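Side-chain contact in Alpha/beta hydrolase fold-3 domain-containing protein (Enterococcus faecalis, PDB 2QRU), which adopts the alpha/beta-hydrolase fold and is probably a hydrolase, though its substrate and exact reaction remain unknown: residues Thr84-Asn89 / Gln118-Thr123. Sequence-based numbering, arbitrary orientation.
Sequences TFQLLN and QTLNLT
The edge of the Phe85 ring, not a face, is turned to Leu122: CD1 lies near the ring plane, 4.3 Å from CE2. Phe98 meets the same ring with planes at about 45°, and Leu113 and Leu117 of helix 105-119 also touch it, so a large flat hydrocarbon suits this buried site. Gln86, long and flexible enough for a partly exposed margin, presents its amide differently. CD1 of Leu120 sits squarely over one face, 3.7 Å from CD, while CD2 reaches NE2 at 4.0 Å. CG of Gln86 lies anti to its carbonyl carbon (chi1 -70°), and the extended chain beyond carries the amide to the leucine, which it crosses at about a right angle. In Asn89, Leu122 CD2 rests over the amide plane at its nitrogen end, 3.8 Å from ND2. OD1 accepts from Asn95 N beyond helix 74-93. Asn121, a residue type that readily takes positive phi, completes the Schellman motif ending helix 105-119. Helix 74-93 thus packs against the turn after that helix through van der Waals contact. Leucine's branched methyls suit both ring edge and amide faces, a mode that does not compete with in-plane hydrogen bonding, and both Asn89 amide atoms are bonded.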
loop_
_atom_site.group_PDB
_atom_site.type_symbol
_atom_site.label_atom_id
_atom_site.label_comp_id
_atom_site.label_asym_id
_atom_site.label_seq_id
_atom_site.Cartn_x
_atom_site.Cartn_y
_atom_site.Cartn_z
ATOM N N THR A 84 4.123 -4.864 13.441
ATOM C CA THR A 84 2.772 -5.367 13.183
ATOM C C THR A 84 2.827 -6.647 12.360
ATOM O O THR A 84 2.112 -7.631 12.661
ATOM C CB THR A 84 1.908 -4.308 12.473
ATOM O OG1 THR A 84 1.890 -3.109 13.273
ATOM C CG2 THR A 84 0.477 -4.817 12.318
ATOM N N PHE A 85 3.693 -6.654 11.346
ATOM C CA PHE A 85 3.818 -7.863 10.541
ATOM C C PHE A 85 4.313 -9.031 11.379
ATOM O O PHE A 85 3.803 -10.148 11.264
ATOM C CB PHE A 85 4.733 -7.694 9.323
ATOM C CG PHE A 85 4.734 -8.912 8.459
ATOM C CD1 PHE A 85 3.790 -9.043 7.434
ATOM C CD2 PHE A 85 5.597 -9.982 8.735
ATOM C CE1 PHE A 85 3.743 -10.216 6.657
ATOM C CE2 PHE A 85 5.541 -11.164 7.944
ATOM C CZ PHE A 85 4.632 -11.267 6.933
ATOM N N GLN A 86 5.322 -8.770 12.213
ATOM C CA GLN A 86 5.859 -9.814 13.066
ATOM C C GLN A 86 4.775 -10.426 13.984
ATOM O O GLN A 86 4.691 -11.646 14.095
ATOM C CB GLN A 86 7.044 -9.296 13.878
ATOM C CG GLN A 86 8.268 -9.028 13.033
ATOM C CD GLN A 86 9.438 -8.649 13.924
ATOM O OE1 GLN A 86 9.603 -7.485 14.292
ATOM N NE2 GLN A 86 10.223 -9.644 14.326
ATOM N N LEU A 87 3.930 -9.585 14.577
ATOM C CA LEU A 87 2.791 -10.067 15.393
ATOM C C LEU A 87 1.789 -10.842 14.534
ATOM O O LEU A 87 1.272 -11.889 14.950
ATOM C CB LEU A 87 2.085 -8.907 16.090
ATOM C CG LEU A 87 2.918 -8.126 17.113
ATOM C CD1 LEU A 87 2.231 -6.817 17.499
ATOM C CD2 LEU A 87 3.266 -8.983 18.351
ATOM N N LEU A 88 1.507 -10.320 13.345
ATOM C CA LEU A 88 0.572 -10.974 12.406
ATOM C C LEU A 88 1.081 -12.363 12.004
ATOM O O LEU A 88 0.312 -13.334 11.857
ATOM C CB LEU A 88 0.364 -10.085 11.164
ATOM C CG LEU A 88 -0.665 -10.580 10.142
ATOM C CD1 LEU A 88 -2.131 -10.424 10.694
ATOM C CD2 LEU A 88 -0.448 -9.799 8.851
ATOM N N ASN A 89 2.391 -12.460 11.817
ATOM C CA ASN A 89 3.016 -13.733 11.534
ATOM C C ASN A 89 2.960 -14.663 12.755
ATOM O O ASN A 89 2.745 -15.863 12.599
ATOM C CB ASN A 89 4.466 -13.542 11.119
ATOM C CG ASN A 89 5.103 -14.837 10.667
ATOM O OD1 ASN A 89 4.585 -15.527 9.787
ATOM N ND2 ASN A 89 6.230 -15.182 11.280
ATOM N N GLN A 118 13.301 -9.196 4.825
ATOM C CA GLN A 118 14.510 -9.935 4.433
ATOM C C GLN A 118 15.484 -10.091 5.587
ATOM O O GLN A 118 16.129 -11.134 5.716
ATOM C CB GLN A 118 15.215 -9.264 3.242
ATOM C CG GLN A 118 14.481 -9.456 1.933
ATOM C CD GLN A 118 15.052 -8.620 0.787
ATOM O OE1 GLN A 118 15.249 -7.424 0.920
ATOM N NE2 GLN A 118 15.264 -9.246 -0.346
ATOM N N THR A 119 15.595 -9.077 6.446
ATOM C CA THR A 119 16.541 -9.112 7.550
ATOM C C THR A 119 16.098 -10.036 8.689
ATOM O O THR A 119 16.910 -10.483 9.506
ATOM C CB THR A 119 16.820 -7.707 8.154
ATOM O OG1 THR A 119 15.728 -7.315 8.996
ATOM C CG2 THR A 119 17.048 -6.667 7.063
ATOM N N LEU A 120 14.805 -10.301 8.734
ATOM C CA LEU A 120 14.196 -11.140 9.747
ATOM C C LEU A 120 13.921 -12.554 9.221
ATOM O O LEU A 120 13.178 -13.306 9.846
ATOM C CB LEU A 120 12.888 -10.499 10.202
ATOM C CG LEU A 120 12.962 -9.122 10.864
ATOM C CD1 LEU A 120 11.558 -8.525 10.919
ATOM C CD2 LEU A 120 13.602 -9.198 12.263
ATOM N N ASN A 121 14.498 -12.897 8.065
ATOM C CA ASN A 121 14.246 -14.190 7.399
ATOM C C ASN A 121 12.782 -14.486 7.079
ATOM O O ASN A 121 12.313 -15.614 7.273
ATOM C CB ASN A 121 14.832 -15.343 8.228
ATOM C CG ASN A 121 16.318 -15.452 8.082
ATOM O OD1 ASN A 121 16.832 -15.612 6.971
ATOM N ND2 ASN A 121 17.029 -15.370 9.201
ATOM N N LEU A 122 12.064 -13.481 6.575
ATOM C CA LEU A 122 10.628 -13.589 6.321
ATOM C C LEU A 122 10.238 -13.077 4.922
ATOM O O LEU A 122 9.279 -12.299 4.762
ATOM C CB LEU A 122 9.845 -12.818 7.371
ATOM C CG LEU A 122 9.771 -13.506 8.734
ATOM C CD1 LEU A 122 9.231 -12.528 9.760
ATOM C CD2 LEU A 122 8.861 -14.727 8.611
ATOM N N THR A 123 10.942 -13.556 3.920
ATOM C CA THR A 123 10.763 -13.066 2.558
ATOM C C THR A 123 9.366 -13.421 1.986
ATOM O O THR A 123 8.948 -14.578 2.041
ATOM C CB THR A 123 11.845 -13.640 1.643
ATOM O OG1 THR A 123 13.140 -13.429 2.235
ATOM C CG2 THR A 123 11.771 -12.985 0.280
#